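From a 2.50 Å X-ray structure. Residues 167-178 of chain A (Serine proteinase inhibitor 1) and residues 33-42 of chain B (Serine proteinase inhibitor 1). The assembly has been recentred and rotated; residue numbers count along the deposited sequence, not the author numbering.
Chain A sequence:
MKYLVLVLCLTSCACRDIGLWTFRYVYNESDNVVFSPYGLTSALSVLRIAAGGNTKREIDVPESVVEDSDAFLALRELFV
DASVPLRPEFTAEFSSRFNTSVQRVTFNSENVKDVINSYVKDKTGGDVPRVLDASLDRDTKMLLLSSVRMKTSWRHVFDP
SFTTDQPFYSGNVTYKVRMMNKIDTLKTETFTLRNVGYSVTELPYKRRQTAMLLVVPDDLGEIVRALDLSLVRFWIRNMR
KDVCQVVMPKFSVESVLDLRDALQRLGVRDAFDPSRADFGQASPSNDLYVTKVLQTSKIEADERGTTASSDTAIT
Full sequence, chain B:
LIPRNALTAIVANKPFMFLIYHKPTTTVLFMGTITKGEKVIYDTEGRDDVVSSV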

# COMPACT_ATOMS: atom_id res chain seq x y z
N PRO A 167 -25.66 -11.49 -2.14
CA PRO A 167 -25.79 -10.13 -1.56
C PRO A 167 -24.62 -9.75 -0.65
O PRO A 167 -23.97 -10.59 -0.03
CB PRO A 167 -27.11 -10.23 -0.76
CG PRO A 167 -27.27 -11.67 -0.45
CD PRO A 167 -26.68 -12.42 -1.63
N PHE A 168 -24.39 -8.43 -0.56
CA PHE A 168 -23.36 -7.82 0.28
C PHE A 168 -24.02 -6.67 1.03
O PHE A 168 -24.49 -5.71 0.39
CB PHE A 168 -22.20 -7.30 -0.58
CG PHE A 168 -20.98 -6.85 0.20
CD1 PHE A 168 -19.92 -7.72 0.41
CD2 PHE A 168 -20.87 -5.54 0.67
CE1 PHE A 168 -18.78 -7.32 1.10
CE2 PHE A 168 -19.75 -5.12 1.37
CZ PHE A 168 -18.70 -6.02 1.59
N TYR A 169 -24.02 -6.72 2.36
CA TYR A 169 -24.81 -5.80 3.17
C TYR A 169 -23.92 -4.68 3.74
O TYR A 169 -23.10 -4.91 4.64
CB TYR A 169 -25.54 -6.55 4.29
CG TYR A 169 -26.37 -7.71 3.78
CD1 TYR A 169 -27.56 -7.49 3.07
CD2 TYR A 169 -25.98 -9.03 4.01
CE1 TYR A 169 -28.32 -8.56 2.60
CE2 TYR A 169 -26.72 -10.09 3.54
CZ TYR A 169 -27.89 -9.86 2.84
OH TYR A 169 -28.62 -10.93 2.38
N SER A 170 -24.06 -3.48 3.18
CA SER A 170 -23.36 -2.28 3.62
C SER A 170 -24.34 -1.34 4.32
O SER A 170 -24.96 -0.47 3.69
CB SER A 170 -22.69 -1.60 2.42
OG SER A 170 -22.34 -0.27 2.71
N GLY A 171 -24.44 -1.47 5.64
CA GLY A 171 -25.42 -0.68 6.38
C GLY A 171 -26.80 -1.12 5.94
O GLY A 171 -27.21 -2.27 6.18
N ASN A 172 -27.55 -0.22 5.30
CA ASN A 172 -28.87 -0.59 4.80
C ASN A 172 -28.88 -0.81 3.29
O ASN A 172 -29.84 -1.40 2.78
CB ASN A 172 -29.95 0.43 5.18
CG ASN A 172 -29.46 1.87 5.20
OD1 ASN A 172 -29.14 2.44 4.16
ND2 ASN A 172 -29.46 2.49 6.38
N VAL A 173 -27.85 -0.35 2.57
CA VAL A 173 -27.72 -0.64 1.15
C VAL A 173 -27.24 -2.07 0.96
O VAL A 173 -26.44 -2.59 1.75
CB VAL A 173 -26.77 0.38 0.49
CG1 VAL A 173 -26.63 0.13 -1.02
CG2 VAL A 173 -27.26 1.79 0.77
N THR A 174 -27.73 -2.72 -0.09
CA THR A 174 -27.34 -4.09 -0.42
C THR A 174 -26.85 -4.15 -1.86
O THR A 174 -27.37 -3.45 -2.73
CB THR A 174 -28.50 -5.06 -0.17
OG1 THR A 174 -28.88 -4.96 1.21
CG2 THR A 174 -28.07 -6.52 -0.43
N TYR A 175 -25.81 -4.95 -2.09
CA TYR A 175 -25.19 -5.01 -3.41
C TYR A 175 -25.17 -6.45 -3.87
O TYR A 175 -25.31 -7.37 -3.07
CB TYR A 175 -23.75 -4.46 -3.41
CG TYR A 175 -23.64 -3.02 -2.99
CD1 TYR A 175 -23.57 -1.99 -3.92
CD2 TYR A 175 -23.62 -2.69 -1.64
CE1 TYR A 175 -23.47 -0.67 -3.52
CE2 TYR A 175 -23.52 -1.37 -1.23
CZ TYR A 175 -23.45 -0.37 -2.16
OH TYR A 175 -23.35 0.94 -1.74
N LYS A 176 -24.96 -6.63 -5.16
CA LYS A 176 -24.84 -7.95 -5.74
C LYS A 176 -23.39 -8.09 -6.14
O LYS A 176 -22.90 -7.34 -7.00
CB LYS A 176 -25.74 -8.15 -6.96
CG LYS A 176 -25.50 -9.46 -7.63
CD LYS A 176 -26.35 -9.63 -8.87
CE LYS A 176 -25.71 -8.89 -10.02
NZ LYS A 176 -26.42 -9.16 -11.30
N VAL A 177 -22.69 -9.00 -5.48
CA VAL A 177 -21.28 -9.15 -5.77
C VAL A 177 -21.07 -10.56 -6.28
O VAL A 177 -21.89 -11.47 -6.08
CB VAL A 177 -20.36 -8.88 -4.57
CG1 VAL A 177 -20.65 -7.49 -3.98
CG2 VAL A 177 -20.52 -9.96 -3.57
N ARG A 178 -19.95 -10.72 -6.96
CA ARG A 178 -19.48 -11.97 -7.50
C ARG A 178 -18.75 -12.68 -6.37
O ARG A 178 -17.60 -12.37 -6.06
CB ARG A 178 -18.55 -11.61 -8.65
CG ARG A 178 -18.39 -12.55 -9.74
CD ARG A 178 -19.60 -12.68 -10.58
NE ARG A 178 -19.50 -14.02 -11.11
CZ ARG A 178 -20.44 -14.93 -10.97
NH1 ARG A 178 -21.57 -14.62 -10.34
NH2 ARG A 178 -20.23 -16.15 -11.46
N THR B 33 -9.72 -1.82 2.62
CA THR B 33 -11.05 -2.09 3.15
C THR B 33 -12.03 -2.10 1.99
O THR B 33 -11.91 -1.31 1.05
CB THR B 33 -11.51 -1.06 4.16
OG1 THR B 33 -11.32 0.25 3.61
CG2 THR B 33 -10.73 -1.22 5.43
N ILE B 34 -13.00 -3.00 2.09
CA ILE B 34 -14.05 -3.19 1.09
C ILE B 34 -15.40 -3.02 1.78
O ILE B 34 -15.82 -3.90 2.54
CB ILE B 34 -13.90 -4.55 0.42
CG1 ILE B 34 -12.65 -4.51 -0.43
CG2 ILE B 34 -15.09 -4.90 -0.40
CD1 ILE B 34 -12.31 -5.82 -0.92
N THR B 35 -16.08 -1.90 1.51
CA THR B 35 -17.36 -1.59 2.14
C THR B 35 -18.55 -1.66 1.19
O THR B 35 -19.69 -1.49 1.64
CB THR B 35 -17.33 -0.17 2.73
OG1 THR B 35 -17.21 0.78 1.67
CG2 THR B 35 -16.17 0.04 3.70
N LYS B 36 -18.34 -1.94 -0.09
CA LYS B 36 -19.43 -1.80 -1.05
C LYS B 36 -19.14 -2.60 -2.30
O LYS B 36 -17.99 -2.97 -2.58
CB LYS B 36 -19.64 -0.33 -1.45
CG LYS B 36 -18.47 0.23 -2.22
CD LYS B 36 -18.68 1.67 -2.72
CE LYS B 36 -19.82 1.72 -3.73
NZ LYS B 36 -20.25 3.11 -4.05
N GLY B 37 -20.22 -2.89 -3.03
CA GLY B 37 -20.15 -3.43 -4.37
C GLY B 37 -20.40 -2.37 -5.41
O GLY B 37 -20.34 -1.17 -5.15
N GLU B 38 -20.72 -2.82 -6.63
CA GLU B 38 -21.07 -1.91 -7.71
C GLU B 38 -22.57 -1.87 -7.99
O GLU B 38 -23.16 -0.79 -8.05
CB GLU B 38 -20.30 -2.28 -8.98
CG GLU B 38 -18.80 -2.19 -8.79
CD GLU B 38 -18.36 -0.83 -8.24
OE1 GLU B 38 -18.74 0.21 -8.84
OE2 GLU B 38 -17.65 -0.80 -7.20
N LYS B 39 -23.20 -3.03 -8.12
CA LYS B 39 -24.60 -3.13 -8.51
C LYS B 39 -25.48 -3.14 -7.26
O LYS B 39 -25.47 -4.12 -6.50
CB LYS B 39 -24.80 -4.39 -9.36
CG LYS B 39 -23.94 -4.42 -10.62
CD LYS B 39 -24.12 -5.71 -11.42
CE LYS B 39 -23.15 -6.82 -10.99
NZ LYS B 39 -21.79 -6.64 -11.55
N VAL B 40 -26.26 -2.07 -7.06
CA VAL B 40 -27.17 -2.02 -5.91
C VAL B 40 -28.36 -2.96 -6.14
O VAL B 40 -28.83 -3.13 -7.27
CB VAL B 40 -27.64 -0.58 -5.64
CG1 VAL B 40 -28.48 -0.51 -4.35
CG2 VAL B 40 -26.44 0.34 -5.55
N ILE B 41 -28.86 -3.54 -5.05
CA ILE B 41 -29.90 -4.56 -5.08
C ILE B 41 -31.00 -4.19 -4.10
O ILE B 41 -30.73 -3.59 -3.05
CB ILE B 41 -29.29 -5.95 -4.75
CG1 ILE B 41 -28.59 -6.51 -5.95
CG2 ILE B 41 -30.28 -6.93 -4.21
CD1 ILE B 41 -29.42 -6.50 -7.17
N TYR B 42 -32.25 -4.52 -4.45
CA TYR B 42 -33.39 -4.33 -3.55
C TYR B 42 -34.07 -5.67 -3.30
O TYR B 42 -33.81 -6.65 -4.01
CB TYR B 42 -34.37 -3.28 -4.12
CG TYR B 42 -33.70 -1.97 -4.49
CD1 TYR B 42 -33.41 -1.01 -3.52
CD2 TYR B 42 -33.34 -1.69 -5.82
CE1 TYR B 42 -32.79 0.19 -3.85
CE2 TYR B 42 -32.72 -0.49 -6.16
CZ TYR B 42 -32.45 0.43 -5.17
OH TYR B 42 -31.85 1.62 -5.49

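This contact is a short, antiparallel strand pairing held by two backbone hydrogen bonds, with a tyrosine at its centre whose ring lies against the backbone of the partner chain. It illustrates a general principle: a few main-chain bonds can set the register of two polypeptides, while side chains pack around those bonds, the contact burying 666 Å² summed over both stretches.

The chain A side is a hairpin. Strands 167-170 and 173-178 are joined by a type II' turn from A:Ser170 to A:Val173, with A:Gly171 at a positive phi that favours glycine. Within it, A:Phe168 and A:Tyr175 exchange backbone hydrogen bonds in both directions. The backbone N and O of A:Tyr175 are thus both used within the hairpin, while A:Thr174 O and A:Lys176 N, on the other edge of the strand, bond to chain B. A:Thr174 O accepts from B:Ile41 N at 2.8 Å, and A:Lys176 N donates to B:Lys39 O at 2.9 Å. Between these bonds A:Tyr175 sits opposite B:Val40 as a non-hydrogen-bonded pair, their CA atoms 4.4 Å apart. The close approach brings CA-H groups to the same acceptors: A:Tyr175 CA lies 3.2 Å from B:Lys39 O, and B:Val40 CA lies 3.5 Å from A:Thr174 O. The strand directions differ by 125°, well short of ideal antiparallel alignment.

Side chains of A:Thr174, A:Lys176, B:Lys39 and B:Ile41 share one face of this small sheet. There A:Lys176 CB packs 3.4 Å from B:Ile41 CG1, and the two lysines meet through their aliphatic portions, A:Lys176 CE to B:Lys39 CE at 3.4 Å.

A:Tyr175 loses more area to the other stretch than any other residue. One face of its ring receives B:Gly37 N, 3.4 Å from A:Tyr175 CG, and B:Lys36 CB, which makes a CH-pi contact 4.3 Å from the ring centroid. The absence of a side chain at B:Gly37 matters: an ideally placed CB would come within 2.8 Å of A:Tyr175 CB, a clash, and 3.0 Å of A:Val177 CG1. A:Tyr175 CE1 also touches B:Val40 CG2 at 3.7 Å.

Further along, A:Phe168 presents its ring edge to two carbonyls, with CE2 3.6 Å from B:Thr35 O and CZ 3.7 Å from B:Ile34 O, an arrangement that suits the slightly positive rim of an aromatic ring. A:Ser170 OG adds a weak hydrogen bond to B:Thr35 O at 3.1 Å.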